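Local coordinates for protein manganese-dependent ADP-ribose/CDP-alcohol diphosphatase (Danio rerio, PDB 2NXF) that probably hydrolyses ADP-ribose and CDP-alcohols such as CDP-choline and CDP-glycerol, using a dinuclear metal centre, at residues 5-10 with 51-56; 180-185 with 195-200. All coordinates share one frame; numbering follows the deposited sequence.

Interaction 1 of 2, residues 5-10 with 51-56; sequences VFTFGL and RVQCVV
The first torsions of Phe6 and Cys54 set up their meeting: Phe6 holds CG anti to its backbone N (chi1 -166°), while Cys54 places SG between its own N and carbonyl carbon. SG lies at the rim of the Phe6 ring, 3.7 Å from CZ and near the ring plane, an edge-on sulfur-aromatic contact. The same sulfur packs against Phe8, SG to CB 3.7 Å. Gln53 comes at the Phe6 ring obliquely, with CB near CE1 and the amide beside CD1.

The amide oxygen also bonds the 5-10 backbone. Gln53 OE1 accepts from Thr7 N at 3.0 Å, bent to 133° at the hydrogen, and takes a further hydrogen bond from a water at 2.7 Å that also bonds Thr7 OG1. Since Gln53 was modelled in two conformers, these OE1 bonds and the approach of the amide to the Phe6 ring rest on one of them and are tentative. The backbone bond from Gln53 N to Thr7 O, 2.8 Å long, is straighter, 165° at the hydrogen. Farther along, Gly9 N reaches Cys54 O at 2.9 Å and Val56 N reaches Gly9 O at 2.9 Å, so Gly9 is held through both its N and its O. Cys54 N, buried by the contact, has no partner in the model.

Leu10 lies side by side with Val56, its CD2 against Val56 CB; with Phe8 they face Phe226 of strand 222-227 in the second sheet. On the other flank, strand 295-301 runs antiparallel to strand 6-11. The Gly9–Val55 and Leu10–Val56 bridges are parallel, and helix 35-49 lies between the two strands in sequence: a beta-alpha-beta unit of the calcineurin-like metallophosphoesterase fold, whose strands lead on to the zinc ligands Asp13 and Asp60.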
loop_
_atom_site.group_PDB
_atom_site.type_symbol
_atom_site.label_atom_id
_atom_site.label_comp_id
_atom_site.label_asym_id
_atom_site.label_seq_id
_atom_site.Cartn_x
_atom_site.Cartn_y
_atom_site.Cartn_z
ATOM N N VAL A 5 8.804 -20.638 -6.853
ATOM C CA VAL A 5 7.541 -21.198 -6.392
ATOM C C VAL A 5 6.378 -20.319 -6.865
ATOM O O VAL A 5 5.291 -20.825 -7.170
ATOM C CB VAL A 5 7.513 -21.314 -4.842
ATOM C CG1 VAL A 5 6.172 -21.845 -4.346
ATOM C CG2 VAL A 5 8.641 -22.213 -4.352
ATOM N N PHE A 6 6.605 -19.004 -6.903
ATOM C CA PHE A 6 5.551 -18.057 -7.228
ATOM C C PHE A 6 6.178 -16.762 -7.724
ATOM O O PHE A 6 7.252 -16.381 -7.266
ATOM C CB PHE A 6 4.702 -17.778 -5.975
ATOM C CG PHE A 6 3.393 -17.073 -6.254
ATOM C CD1 PHE A 6 2.331 -17.749 -6.870
ATOM C CD2 PHE A 6 3.207 -15.749 -5.865
ATOM C CE1 PHE A 6 1.106 -17.073 -7.103
ATOM C CE2 PHE A 6 1.995 -15.077 -6.100
ATOM C CZ PHE A 6 0.949 -15.751 -6.724
ATOM N N THR A 7 5.491 -16.090 -8.643
ATOM C CA THR A 7 6.025 -14.885 -9.298
ATOM C C THR A 7 4.897 -13.866 -9.378
ATOM O O THR A 7 3.801 -14.191 -9.828
ATOM C CB THR A 7 6.504 -15.216 -10.744
ATOM O OG1 THR A 7 7.551 -16.206 -10.722
ATOM C CG2 THR A 7 7.008 -13.962 -11.439
ATOM N N PHE A 8 5.138 -12.633 -8.921
ATOM C CA PHE A 8 4.055 -11.634 -8.930
ATOM C C PHE A 8 4.578 -10.239 -9.238
ATOM O O PHE A 8 5.706 -9.922 -8.891
ATOM C CB PHE A 8 3.238 -11.651 -7.639
ATOM C CG PHE A 8 4.021 -11.311 -6.387
ATOM C CD1 PHE A 8 3.910 -10.056 -5.788
ATOM C CD2 PHE A 8 4.841 -12.277 -5.790
ATOM C CE1 PHE A 8 4.610 -9.762 -4.617
ATOM C CE2 PHE A 8 5.561 -11.994 -4.633
ATOM C CZ PHE A 8 5.447 -10.742 -4.049
ATOM N N GLY A 9 3.759 -9.433 -9.906
ATOM C CA GLY A 9 4.117 -8.021 -10.152
ATOM C C GLY A 9 3.818 -7.129 -8.951
ATOM O O GLY A 9 2.931 -7.427 -8.163
ATOM N N LEU A 10 4.555 -6.021 -8.821
ATOM C CA LEU A 10 4.343 -5.022 -7.754
ATOM C C LEU A 10 4.421 -3.620 -8.327
ATOM O O LEU A 10 5.321 -3.328 -9.113
ATOM C CB LEU A 10 5.468 -5.116 -6.712
ATOM C CG LEU A 10 5.457 -6.333 -5.819
ATOM C CD1 LEU A 10 6.827 -6.507 -5.154
ATOM C CD2 LEU A 10 4.342 -6.172 -4.778
ATOM N N ARG A 51 4.994 -13.988 -17.574
ATOM C CA ARG A 51 3.938 -14.947 -17.147
ATOM C C ARG A 51 3.719 -14.871 -15.584
ATOM O O ARG A 51 3.676 -15.894 -14.888
ATOM C CB ARG A 51 4.227 -16.382 -17.688
ATOM C CG ARG A 51 4.430 -16.425 -19.222
ATOM C CD ARG A 51 4.429 -17.851 -19.768
ATOM N NE ARG A 51 4.497 -17.863 -21.230
ATOM C CZ ARG A 51 4.268 -18.937 -21.979
ATOM N NH1 ARG A 51 4.357 -18.842 -23.300
ATOM N NH2 ARG A 51 3.961 -20.108 -21.412
ATOM N N VAL A 52 3.578 -13.649 -15.049
ATOM C CA VAL A 52 3.360 -13.481 -13.571
ATOM C C VAL A 52 2.038 -14.148 -13.155
ATOM O O VAL A 52 1.099 -14.203 -13.952
ATOM C CB VAL A 52 3.381 -12.007 -13.047
ATOM C CG1 VAL A 52 4.673 -11.288 -13.469
ATOM C CG2 VAL A 52 2.139 -11.233 -13.508
ATOM N N GLN A 53 1.968 -14.632 -11.917
ATOM C CA GLN A 53 0.785 -15.353 -11.460
ATOM C C GLN A 53 -0.272 -14.442 -10.843
ATOM O O GLN A 53 -1.438 -14.830 -10.733
ATOM C CB GLN A 53 1.186 -16.477 -10.509
ATOM C CG GLN A 53 1.854 -17.640 -11.235
ATOM C CD GLN A 53 2.729 -18.473 -10.334
ATOM O OE1 GLN A 53 3.880 -18.122 -10.071
ATOM N NE2 GLN A 53 2.199 -19.602 -9.872
ATOM N N CYS A 54 0.146 -13.238 -10.447
ATOM C CA CYS A 54 -0.767 -12.172 -10.006
ATOM C C CYS A 54 -0.005 -10.854 -9.938
ATOM O O CYS A 54 1.195 -10.813 -10.193
ATOM C CB CYS A 54 -1.431 -12.491 -8.655
ATOM S SG CYS A 54 -0.365 -12.339 -7.200
ATOM N N VAL A 55 -0.728 -9.781 -9.642
ATOM C CA VAL A 55 -0.130 -8.477 -9.439
ATOM C C VAL A 55 -0.686 -7.969 -8.112
ATOM O O VAL A 55 -1.850 -8.212 -7.802
ATOM C CB VAL A 55 -0.495 -7.496 -10.592
ATOM C CG1 VAL A 55 0.009 -6.079 -10.307
ATOM C CG2 VAL A 55 0.062 -8.028 -11.960
ATOM N N VAL A 56 0.148 -7.294 -7.330
ATOM C CA VAL A 56 -0.325 -6.543 -6.161
ATOM C C VAL A 56 -0.007 -5.074 -6.385
ATOM O O VAL A 56 1.148 -4.710 -6.652
ATOM C CB VAL A 56 0.330 -7.019 -4.846
ATOM C CG1 VAL A 56 -0.312 -6.294 -3.657
ATOM C CG2 VAL A 56 0.196 -8.542 -4.670
HETATM O O HOH W 1 6.431 -18.759 -10.584
#

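Interaction 2 of 2, residues 180-185 with 195-200; sequences DLNLPP and VKFNGG
The Phe197 ring meets Asn182 at its edge, where OD1 lies in the ring plane, 3.4 Å from CD2. Asn182 O also approaches the edge, 3.4 Å from CE2, and the amide and ring planes stand 29° apart. Over the centre of one ring face sits Val195 CG2, 3.4 Å above the plane. In Phe197, chi1 60° sets CG between the backbone N and the carbonyl carbon.

The other Val195 branch, CG1, packs on Pro184, 3.4 Å from its CA. A single hydrogen bond crosses the segments, Lys196 N to Leu181 O at 2.8 Å, the donor standing 48° out of the carbonyl plane. The 180-185 side is braced by an Asx turn, in which Asn182 N gives to Asp180 OD1 at 3.1 Å, within a type I turn; a second type I turn spans Val195 to Asn198.

Both segments belong to the long loop between helices 162-174 and 203-219. Leu181 touches Leu171 and Thr172 of the first helix, Asn198 OD1 is hydrogen-bonded to NE2 of the zinc ligand His265, and Phe197 leans on Tyr100 and the zinc ligand Asn96 of helix 96-101.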
loop_
_atom_site.group_PDB
_atom_site.type_symbol
_atom_site.label_atom_id
_atom_site.label_comp_id
_atom_site.label_asym_id
_atom_site.label_seq_id
_atom_site.Cartn_x
_atom_site.Cartn_y
_atom_site.Cartn_z
ATOM N N ASP A 180 -6.275 22.844 8.913
ATOM C CA ASP A 180 -5.741 22.002 7.843
ATOM C C ASP A 180 -4.925 20.869 8.433
ATOM O O ASP A 180 -3.712 20.993 8.637
ATOM C CB ASP A 180 -4.892 22.806 6.850
ATOM C CG ASP A 180 -4.404 21.956 5.670
ATOM O OD1 ASP A 180 -4.753 20.754 5.570
ATOM O OD2 ASP A 180 -3.663 22.507 4.830
ATOM N N LEU A 181 -5.596 19.751 8.681
ATOM C CA LEU A 181 -4.955 18.607 9.318
ATOM C C LEU A 181 -3.989 17.821 8.403
ATOM O O LEU A 181 -3.392 16.828 8.834
ATOM C CB LEU A 181 -6.009 17.699 9.987
ATOM C CG LEU A 181 -6.637 18.288 11.261
ATOM C CD1 LEU A 181 -7.921 17.548 11.647
ATOM C CD2 LEU A 181 -5.664 18.305 12.430
ATOM N N ASN A 182 -3.830 18.260 7.151
ATOM C CA ASN A 182 -2.778 17.706 6.279
ATOM C C ASN A 182 -1.405 18.301 6.611
ATOM O O ASN A 182 -0.377 17.791 6.155
ATOM C CB ASN A 182 -3.092 17.943 4.793
ATOM C CG ASN A 182 -4.241 17.083 4.297
ATOM O OD1 ASN A 182 -4.287 15.880 4.542
ATOM N ND2 ASN A 182 -5.201 17.721 3.621
ATOM N N LEU A 183 -1.395 19.381 7.384
ATOM C CA LEU A 183 -0.131 19.989 7.816
ATOM C C LEU A 183 0.345 19.300 9.094
ATOM O O LEU A 183 -0.404 19.243 10.074
ATOM C CB LEU A 183 -0.281 21.498 8.055
ATOM C CG LEU A 183 -0.719 22.346 6.857
ATOM C CD1 LEU A 183 -0.904 23.799 7.267
ATOM C CD2 LEU A 183 0.293 22.218 5.703
ATOM N N PRO A 184 1.596 18.800 9.097
ATOM C CA PRO A 184 2.045 18.036 10.262
ATOM C C PRO A 184 2.209 18.943 11.477
ATOM O O PRO A 184 2.403 20.156 11.312
ATOM C CB PRO A 184 3.391 17.468 9.813
ATOM C CG PRO A 184 3.885 18.427 8.797
ATOM C CD PRO A 184 2.647 18.897 8.068
ATOM N N PRO A 185 2.084 18.375 12.691
ATOM C CA PRO A 185 2.136 19.189 13.906
ATOM C C PRO A 185 3.539 19.681 14.237
ATOM O O PRO A 185 3.682 20.635 14.994
ATOM C CB PRO A 185 1.668 18.219 14.992
ATOM C CG PRO A 185 2.071 16.892 14.495
ATOM C CD PRO A 185 1.846 16.952 13.003
ATOM N N VAL A 195 -1.155 13.242 10.587
ATOM C CA VAL A 195 -1.773 14.071 9.564
ATOM C C VAL A 195 -2.961 13.315 8.976
ATOM O O VAL A 195 -3.020 12.082 9.065
ATOM C CB VAL A 195 -0.782 14.430 8.410
ATOM C CG1 VAL A 195 0.252 15.428 8.912
ATOM C CG2 VAL A 195 -0.105 13.181 7.837
ATOM N N LYS A 196 -3.881 14.071 8.383
ATOM C CA LYS A 196 -5.155 13.589 7.856
ATOM C C LYS A 196 -4.977 12.606 6.692
ATOM O O LYS A 196 -5.850 11.758 6.439
ATOM C CB LYS A 196 -5.963 14.817 7.404
ATOM C CG LYS A 196 -7.382 14.578 6.978
ATOM C CD LYS A 196 -8.023 15.912 6.594
ATOM C CE LYS A 196 -9.250 15.700 5.735
ATOM N NZ LYS A 196 -9.995 16.981 5.494
ATOM N N PHE A 197 -3.847 12.707 5.981
ATOM C CA PHE A 197 -3.624 11.791 4.854
ATOM C C PHE A 197 -3.034 10.429 5.263
ATOM O O PHE A 197 -2.772 9.595 4.407
ATOM C CB PHE A 197 -2.826 12.458 3.729
ATOM C CG PHE A 197 -1.455 12.958 4.117
ATOM C CD1 PHE A 197 -0.354 12.082 4.139
ATOM C CD2 PHE A 197 -1.238 14.322 4.361
ATOM C CE1 PHE A 197 0.946 12.547 4.428
ATOM C CE2 PHE A 197 0.069 14.810 4.651
ATOM C CZ PHE A 197 1.148 13.930 4.682
ATOM N N ASN A 198 -2.826 10.236 6.570
ATOM C CA ASN A 198 -2.456 8.945 7.120
ATOM C C ASN A 198 -3.601 8.312 7.909
ATOM O O ASN A 198 -4.716 8.837 7.963
ATOM C CB ASN A 198 -1.188 9.051 7.981
ATOM C CG ASN A 198 0.025 9.423 7.172
ATOM O OD1 ASN A 198 0.083 9.181 5.951
ATOM N ND2 ASN A 198 1.027 9.986 7.839
ATOM N N GLY A 199 -3.306 7.180 8.519
ATOM C CA GLY A 199 -4.298 6.433 9.258
ATOM C C GLY A 199 -3.606 5.361 10.053
ATOM O O GLY A 199 -2.375 5.248 10.035
ATOM N N GLY A 200 -4.411 4.581 10.760
ATOM C CA GLY A 200 -3.882 3.485 11.539
ATOM C C GLY A 200 -4.703 2.212 11.447
ATOM O O GLY A 200 -5.729 2.144 10.743
#

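Interaction 1 is a largely buried contact, and interaction 2 a surface one; their centres stand about 33 Å apart. No element is common to both: the first joins two parallel strands of one sheet, the second two parts of a single loop without regular structure. Four direct hydrogen bonds and 491 Å² of buried surface mark the strand pair, against one hydrogen bond and 307 Å² in the loop, where two type I turns and the edge of an aromatic ring accompany it. The loop contact comes closer to the zinc centre: the Phe197 side chain is about 4 Å from those of the zinc ligands Asn96 and His265, whereas that of Val56 is about 10 Å from that of His228.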